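Local structure of HIT domain-containing protein (Leishmania major, 3KSV) at residues Ser32-Phe37 and Ala68-Leu73; Lys53-Cys58 and Val104-Phe109. The protein is of unknown function but, as a zinc-binding member of the HIT family, probably acts as a nucleotide hydrolase or transferase. All blocks are in the same frame, centred on the assembly; numbering follows the deposited sequence.

Contact 1: Ser32-Phe37 and Ala68-Leu73; sequences SKALAF and ADVGVL
The strand 34-37 and the helix segment 68-73 run in nearly the same direction, with axes 27° apart and 8.6 Å from each other at closest approach. One tight part is apolar. L73 has CG anti to its backbone N, and chi1 and chi2 together bring CD2 onto the strand. L73 CD2 lies 3.7 Å from A34 CB and more loosely 4.3 Å from A36 CB, so the branch sits across two alternate residues of one strand face. V70 adds its CG2, 4.0 Å from A34 CB. L35 points to the other face of the sheet.

The polar grip of D69 is also close. D69 has CG anti to its backbone N (chi1 -160°) and reaches the turn before the strand. There K33 N donates to D69 OD2 at 3.0 Å. The bond is bent (140°) and meets the carboxylate from above its plane. T31 OG1 also bonds to D69 OD2, so two donors hold this oxygen. The loose, solvent side is S32 OG, 4.0 Å from D69 OD1, and the K33 chain, which bends at chi2 and leads away. The arrangement is helix-on-sheet packing: helix 64-82 lies against one face of the HIT-domain antiparallel sheet.

Contact 2: Lys53-Cys58 and Val104-Phe109; sequences KEHASC and VPHVHF. With ZN (zinc ion), chain B.
H55 and H106 both carry CG anti to the backbone N (chi1 -175° and -180°), and chi2 then sets ND1, not NE2, of each imidazole toward one zinc ion. H55 ND1 binds the zinc at 2.0 Å and H106 ND1 at 2.3 Å. The rings cross obliquely, with planes at 79°. The two ND1 atoms come close because they share the metal; they do not bond to each other. C13 and C16 supply the other two ligands. H106 NE2, at the far side of its ring, bonds to P52 O. This second-shell bond fixes the ring rotation and keeps ND1 turned to the zinc.

The backbones meet beside the metal. V107 N donates to A56 O at 2.8 Å, nearly along the C=O axis. The same oxygen receives a CA-H...O contact from H106 CA at 3.3 Å. A second such contact joins S57 CA to P105 O at 3.4 Å. H55 and P105 each centre an inverse gamma turn, which bends the chain on both sides of the contact. V107 CG2 lies over the backbone of the other segment, 3.3 Å from C58 C, and also packs on A56 CB.

H108 makes no contact with 53-58, and its ring meets that of F15 edge-to-face. Its ND1 donates to H106 O at 2.5 Å, a very short bond in the ring plane and nearly along the C=O axis. This bond holds the ring and would probably polarise it, with NE2 as the likely nucleophile. H106 thus binds zinc through its side-chain ND1, while its backbone O positions H108, the predicted site of the tele-AMP-histidine intermediate. The arrangement is the histidine triad motif of the HIT family, joined to a Cys2His2 zinc site with a CxxC pair.

From the N terminus, the chain first passes the zinc cysteines and then reaches 32-37. It runs on through strand 48-52 to 53-58, and then into helix 64-82. Contact 1 closes its loop there, at 68-73. After strand 89-96 the chain arrives at 104-109 and closes contact 2. The two loops cross, since 53-58 lies between the segments of contact 1 and 104-109 lies beyond 68-73. The contacts also touch: K33 O and K53 N are 2.9 Å apart, probably hydrogen-bonded, and V70 CG1 packs on F109 CE2 at 3.8 Å. Contact 1 ties the helix to the sheet, and contact 2 ties the segments after strand 48-52 and before strand 109-114 around the zinc.

Contact 1: Ser32-Phe37 and Ala68-Leu73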
ATOM      1  N   SER A  32      -5.242  16.159   9.166  1.00 28.81           N
ATOM      2  CA  SER A  32      -5.917  17.136   8.319  1.00 28.77           C
ATOM      3  C   SER A  32      -6.531  16.495   7.062  1.00 28.22           C
ATOM      4  O   SER A  32      -7.665  16.810   6.696  1.00 28.82           O
ATOM      5  CB  SER A  32      -4.957  18.254   7.931  1.00 28.82           C
ATOM      6  OG  SER A  32      -3.711  17.713   7.538  1.00 30.57           O
ATOM      7  N   LYS A  33      -5.812  15.576   6.424  1.00 27.24           N
ATOM      8  CA  LYS A  33      -6.227  15.064   5.110  1.00 26.42           C
ATOM      9  C   LYS A  33      -6.665  13.603   5.086  1.00 25.00           C
ATOM     10  O   LYS A  33      -7.091  13.125   4.038  1.00 24.23           O
ATOM     11  CB  LYS A  33      -5.102  15.293   4.084  1.00 26.93           C
ATOM     12  CG  LYS A  33      -4.908  16.750   3.674  1.00 28.80           C
ATOM     13  CD  LYS A  33      -6.038  17.199   2.747  1.00 31.89           C
ATOM     14  CE  LYS A  33      -5.893  18.651   2.291  1.00 34.03           C
ATOM     15  NZ  LYS A  33      -6.815  18.966   1.137  1.00 35.52           N
ATOM     16  N   ALA A  34      -6.602  12.914   6.231  1.00 23.46           N
ATOM     17  CA  ALA A  34      -6.789  11.456   6.293  1.00 22.55           C
ATOM     18  C   ALA A  34      -7.490  10.979   7.578  1.00 22.14           C
ATOM     19  O   ALA A  34      -7.494  11.673   8.578  1.00 21.81           O
ATOM     20  CB  ALA A  34      -5.426  10.741   6.127  1.00 21.77           C
ATOM     21  N   LEU A  35      -8.072   9.785   7.520  1.00 21.82           N
ATOM     22  CA  LEU A  35      -8.722   9.159   8.656  1.00 22.17           C
ATOM     23  C   LEU A  35      -8.346   7.661   8.747  1.00 21.85           C
ATOM     24  O   LEU A  35      -8.127   7.007   7.722  1.00 21.56           O
ATOM     25  CB  LEU A  35     -10.242   9.322   8.495  1.00 22.91           C
ATOM     26  CG  LEU A  35     -11.102   9.363   9.746  1.00 25.82           C
ATOM     27  CD1 LEU A  35     -11.181  10.807  10.251  1.00 27.65           C
ATOM     28  CD2 LEU A  35     -12.513   8.753   9.473  1.00 29.12           C
ATOM     29  N   ALA A  36      -8.287   7.122   9.966  1.00 21.48           N
ATOM     30  CA  ALA A  36      -8.142   5.690  10.197  1.00 21.02           C
ATOM     31  C   ALA A  36      -9.257   5.140  11.091  1.00 21.54           C
ATOM     32  O   ALA A  36      -9.722   5.812  12.031  1.00 21.79           O
ATOM     33  CB  ALA A  36      -6.772   5.391  10.801  1.00 20.91           C
ATOM     34  N   PHE A  37      -9.679   3.910  10.796  1.00 21.99           N
ATOM     35  CA  PHE A  37     -10.627   3.183  11.609  1.00 22.40           C
ATOM     36  C   PHE A  37     -10.528   1.660  11.406  1.00 22.26           C
ATOM     37  O   PHE A  37      -9.776   1.171  10.562  1.00 21.50           O
ATOM     38  CB  PHE A  37     -12.044   3.693  11.351  1.00 24.21           C
ATOM     39  CG  PHE A  37     -12.397   3.780   9.918  1.00 25.02           C
ATOM     40  CD1 PHE A  37     -12.926   2.681   9.263  1.00 28.42           C
ATOM     41  CD2 PHE A  37     -12.220   4.957   9.225  1.00 27.85           C
ATOM     42  CE1 PHE A  37     -13.278   2.747   7.910  1.00 29.85           C
ATOM     43  CE2 PHE A  37     -12.559   5.047   7.881  1.00 29.65           C
ATOM     44  CZ  PHE A  37     -13.089   3.933   7.212  1.00 29.91           C
ATOM     45  N   ALA A  68       1.049  12.706   0.735  1.00 23.78           N
ATOM     46  CA  ALA A  68       2.039  12.815   1.814  1.00 24.02           C
ATOM     47  C   ALA A  68       1.421  12.493   3.170  1.00 24.35           C
ATOM     48  O   ALA A  68       1.983  11.711   3.939  1.00 24.63           O
ATOM     49  CB  ALA A  68       2.676  14.197   1.834  1.00 24.19           C
ATOM     50  N   ASP A  69       0.249  13.066   3.436  1.00 24.39           N
ATOM     51  CA  ASP A  69      -0.457  12.858   4.702  1.00 24.79           C
ATOM     52  C   ASP A  69      -0.930  11.406   4.873  1.00 23.61           C
ATOM     53  O   ASP A  69      -0.876  10.852   5.984  1.00 24.01           O
ATOM     54  CB  ASP A  69      -1.647  13.834   4.788  1.00 25.76           C
ATOM     55  CG  ASP A  69      -2.161  14.060   6.237  1.00 29.59           C
ATOM     56  OD1 ASP A  69      -1.397  14.514   7.138  1.00 33.88           O
ATOM     57  OD2 ASP A  69      -3.367  13.816   6.457  1.00 34.21           O
ATOM     58  N   VAL A  70      -1.419  10.796   3.799  1.00 22.35           N
ATOM     59  CA  VAL A  70      -1.846   9.395   3.848  1.00 21.92           C
ATOM     60  C   VAL A  70      -0.643   8.446   4.050  1.00 21.34           C
ATOM     61  O   VAL A  70      -0.721   7.489   4.829  1.00 21.65           O
ATOM     62  CB  VAL A  70      -2.664   8.959   2.606  1.00 21.58           C
ATOM     63  CG1 VAL A  70      -2.895   7.458   2.647  1.00 22.86           C
ATOM     64  CG2 VAL A  70      -4.000   9.692   2.538  1.00 21.70           C
ATOM     65  N   GLY A  71       0.475   8.722   3.382  1.00 20.92           N
ATOM     66  CA  GLY A  71       1.695   7.930   3.603  1.00 20.27           C
ATOM     67  C   GLY A  71       2.154   7.956   5.061  1.00 20.10           C
ATOM     68  O   GLY A  71       2.560   6.931   5.620  1.00 19.82           O
ATOM     69  N   VAL A  72       2.106   9.137   5.671  1.00 20.04           N
ATOM     70  CA  VAL A  72       2.490   9.318   7.059  1.00 20.15           C
ATOM     71  C   VAL A  72       1.526   8.591   7.999  1.00 20.77           C
ATOM     72  O   VAL A  72       1.977   7.871   8.881  1.00 20.42           O
ATOM     73  CB  VAL A  72       2.568  10.822   7.442  1.00 20.19           C
ATOM     74  CG1 VAL A  72       2.531  11.004   8.950  1.00 19.96           C
ATOM     75  CG2 VAL A  72       3.825  11.445   6.850  1.00 19.82           C
ATOM     76  N   LEU A  73       0.212   8.764   7.801  1.00 21.10           N
ATOM     77  CA  LEU A  73      -0.761   8.035   8.610  1.00 21.67           C
ATOM     78  C   LEU A  73      -0.661   6.523   8.431  1.00 21.95           C
ATOM     79  O   LEU A  73      -0.846   5.779   9.390  1.00 22.07           O
ATOM     80  CB  LEU A  73      -2.188   8.485   8.314  1.00 21.80           C
ATOM     81  CG  LEU A  73      -3.253   7.930   9.272  1.00 22.08           C
ATOM     82  CD1 LEU A  73      -2.824   7.982  10.743  1.00 22.78           C
ATOM     83  CD2 LEU A  73      -4.610   8.660   9.049  1.00 22.86           C
TER

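Contact 2: Lys53-Cys58 and Val104-Phe109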
ATOM      1  N   LYS A  53      -9.529  11.788   3.351  1.00 24.54           N
ATOM      2  CA  LYS A  53     -10.809  12.464   3.512  1.00 25.54           C
ATOM      3  C   LYS A  53     -11.420  12.831   2.149  1.00 26.37           C
ATOM      4  O   LYS A  53     -12.634  12.759   1.978  1.00 26.74           O
ATOM      5  CB  LYS A  53     -10.650  13.705   4.389  1.00 25.70           C
ATOM      6  CG  LYS A  53     -10.494  13.389   5.884  1.00 25.61           C
ATOM      7  CD  LYS A  53     -10.030  14.627   6.661  1.00 27.05           C
ATOM      8  CE  LYS A  53     -10.213  14.485   8.164  1.00 28.09           C
ATOM      9  NZ  LYS A  53      -9.507  15.573   8.911  1.00 28.94           N
ATOM     10  N   GLU A  54     -10.576  13.186   1.184  1.00 27.28           N
ATOM     11  CA  GLU A  54     -11.016  13.522  -0.178  1.00 28.51           C
ATOM     12  C   GLU A  54     -11.632  12.281  -0.833  1.00 27.79           C
ATOM     13  O   GLU A  54     -11.098  11.177  -0.686  1.00 27.21           O
ATOM     14  CB  GLU A  54      -9.804  14.013  -1.014  1.00 29.43           C
ATOM     15  CG  GLU A  54     -10.121  14.496  -2.455  1.00 32.67           C
ATOM     16  CD  GLU A  54      -8.889  14.504  -3.418  1.00 37.12           C
ATOM     17  OE1 GLU A  54      -7.707  14.315  -2.979  1.00 38.31           O
ATOM     18  OE2 GLU A  54      -9.126  14.690  -4.641  1.00 38.60           O
ATOM     19  N   HIS A  55     -12.745  12.448  -1.548  1.00 27.09           N
ATOM     20  CA  HIS A  55     -13.294  11.340  -2.340  1.00 26.61           C
ATOM     21  C   HIS A  55     -12.487  11.172  -3.631  1.00 26.67           C
ATOM     22  O   HIS A  55     -12.836  11.734  -4.673  1.00 26.80           O
ATOM     23  CB  HIS A  55     -14.792  11.514  -2.663  1.00 26.56           C
ATOM     24  CG  HIS A  55     -15.398  10.332  -3.366  1.00 25.34           C
ATOM     25  ND1 HIS A  55     -15.834   9.205  -2.702  1.00 23.15           N
ATOM     26  CD2 HIS A  55     -15.615  10.097  -4.683  1.00 25.76           C
ATOM     27  CE1 HIS A  55     -16.293   8.330  -3.578  1.00 24.82           C
ATOM     28  NE2 HIS A  55     -16.179   8.849  -4.788  1.00 25.44           N
ATOM     29  N   ALA A  56     -11.404  10.407  -3.544  1.00 26.51           N
ATOM     30  CA  ALA A  56     -10.662   9.945  -4.729  1.00 26.46           C
ATOM     31  C   ALA A  56     -11.052   8.492  -4.937  1.00 26.63           C
ATOM     32  O   ALA A  56     -10.969   7.698  -4.012  1.00 26.74           O
ATOM     33  CB  ALA A  56      -9.178  10.061  -4.505  1.00 26.18           C
ATOM     34  N   SER A  57     -11.511   8.138  -6.126  1.00 26.45           N
ATOM     35  CA  SER A  57     -11.895   6.747  -6.378  1.00 27.16           C
ATOM     36  C   SER A  57     -10.673   5.785  -6.508  1.00 26.48           C
ATOM     37  O   SER A  57     -10.743   4.619  -6.091  1.00 25.82           O
ATOM     38  CB  SER A  57     -12.806   6.673  -7.605  1.00 28.08           C
ATOM     39  OG  SER A  57     -12.866   5.347  -8.113  1.00 32.68           O
ATOM     40  N   CYS A  58      -9.573   6.284  -7.080  1.00 25.77           N
ATOM     41  CA  CYS A  58      -8.332   5.512  -7.248  1.00 25.49           C
ATOM     42  C   CYS A  58      -7.128   6.360  -6.784  1.00 23.72           C
ATOM     43  O   CYS A  58      -7.210   7.588  -6.676  1.00 22.54           O
ATOM     44  CB  CYS A  58      -8.136   5.068  -8.713  1.00 26.48           C
ATOM     45  SG  CYS A  58      -9.580   4.254  -9.542  1.00 31.72           S
ATOM     46  N   VAL A 104     -15.701  -0.547  -2.520  1.00 25.23           N
ATOM     47  CA  VAL A 104     -16.095   0.847  -2.295  1.00 24.32           C
ATOM     48  C   VAL A 104     -15.226   1.732  -3.187  1.00 23.85           C
ATOM     49  O   VAL A 104     -13.993   1.616  -3.141  1.00 23.61           O
ATOM     50  CB  VAL A 104     -15.878   1.277  -0.831  1.00 24.13           C
ATOM     51  CG1 VAL A 104     -16.396   2.689  -0.611  1.00 24.15           C
ATOM     52  CG2 VAL A 104     -16.534   0.297   0.137  1.00 24.60           C
ATOM     53  N   PRO A 105     -15.848   2.618  -4.000  1.00 22.89           N
ATOM     54  CA  PRO A 105     -15.118   3.496  -4.915  1.00 21.88           C
ATOM     55  C   PRO A 105     -14.472   4.729  -4.243  1.00 20.73           C
ATOM     56  O   PRO A 105     -14.684   5.868  -4.682  1.00 20.03           O
ATOM     57  CB  PRO A 105     -16.198   3.905  -5.942  1.00 22.18           C
ATOM     58  CG  PRO A 105     -17.471   3.886  -5.181  1.00 23.57           C
ATOM     59  CD  PRO A 105     -17.307   2.813  -4.106  1.00 23.53           C
ATOM     60  N   HIS A 106     -13.682   4.491  -3.194  1.00 19.69           N
ATOM     61  CA  HIS A 106     -12.981   5.556  -2.458  1.00 19.22           C
ATOM     62  C   HIS A 106     -11.667   4.906  -1.991  1.00 19.54           C
ATOM     63  O   HIS A 106     -11.677   3.766  -1.503  1.00 20.19           O
ATOM     64  CB  HIS A 106     -13.886   6.053  -1.304  1.00 18.86           C
ATOM     65  CG  HIS A 106     -13.309   7.160  -0.453  1.00 18.19           C
ATOM     66  ND1 HIS A 106     -14.035   8.277  -0.096  1.00 17.29           N
ATOM     67  CD2 HIS A 106     -12.114   7.291   0.164  1.00 16.54           C
ATOM     68  CE1 HIS A 106     -13.303   9.059   0.678  1.00 14.92           C
ATOM     69  NE2 HIS A 106     -12.129   8.484   0.848  1.00 13.93           N
ATOM     70  N   VAL A 107     -10.537   5.589  -2.190  1.00 18.91           N
ATOM     71  CA  VAL A 107      -9.229   5.006  -1.854  1.00 18.16           C
ATOM     72  C   VAL A 107      -9.235   4.564  -0.385  1.00 18.91           C
ATOM     73  O   VAL A 107      -9.602   5.334   0.509  1.00 18.04           O
ATOM     74  CB  VAL A 107      -8.083   6.013  -2.065  1.00 17.79           C
ATOM     75  CG1 VAL A 107      -6.774   5.488  -1.476  1.00 16.96           C
ATOM     76  CG2 VAL A 107      -7.915   6.333  -3.570  1.00 17.36           C
ATOM     77  N   HIS A 108      -8.858   3.309  -0.140  1.00 19.67           N
ATOM     78  CA  HIS A 108      -8.654   2.840   1.220  1.00 19.64           C
ATOM     79  C   HIS A 108      -7.524   1.819   1.260  1.00 19.63           C
ATOM     80  O   HIS A 108      -7.492   0.881   0.466  1.00 19.22           O
ATOM     81  CB  HIS A 108      -9.946   2.296   1.830  1.00 19.85           C
ATOM     82  CG  HIS A 108     -10.646   1.284   0.980  1.00 21.67           C
ATOM     83  ND1 HIS A 108     -11.245   1.609  -0.216  1.00 22.71           N
ATOM     84  CD2 HIS A 108     -10.887  -0.034   1.177  1.00 23.19           C
ATOM     85  CE1 HIS A 108     -11.814   0.531  -0.724  1.00 23.65           C
ATOM     86  NE2 HIS A 108     -11.610  -0.480   0.098  1.00 22.44           N
ATOM     87  N   PHE A 109      -6.583   2.064   2.167  1.00 19.40           N
ATOM     88  CA  PHE A 109      -5.483   1.163   2.448  1.00 19.16           C
ATOM     89  C   PHE A 109      -5.889   0.223   3.574  1.00 18.46           C
ATOM     90  O   PHE A 109      -6.202   0.660   4.664  1.00 19.39           O
ATOM     91  CB  PHE A 109      -4.241   1.955   2.879  1.00 19.66           C
ATOM     92  CG  PHE A 109      -3.547   2.640   1.762  1.00 19.26           C
ATOM     93  CD1 PHE A 109      -2.444   2.048   1.155  1.00 17.91           C
ATOM     94  CD2 PHE A 109      -4.002   3.862   1.295  1.00 18.58           C
ATOM     95  CE1 PHE A 109      -1.813   2.648   0.130  1.00 17.44           C
ATOM     96  CE2 PHE A 109      -3.365   4.486   0.249  1.00 18.38           C
ATOM     97  CZ  PHE A 109      -2.253   3.884  -0.333  1.00 18.22           C
TER
HETATM   98 ZN    ZN B 201     -16.143   8.471  -0.884  1.00 44.70          ZN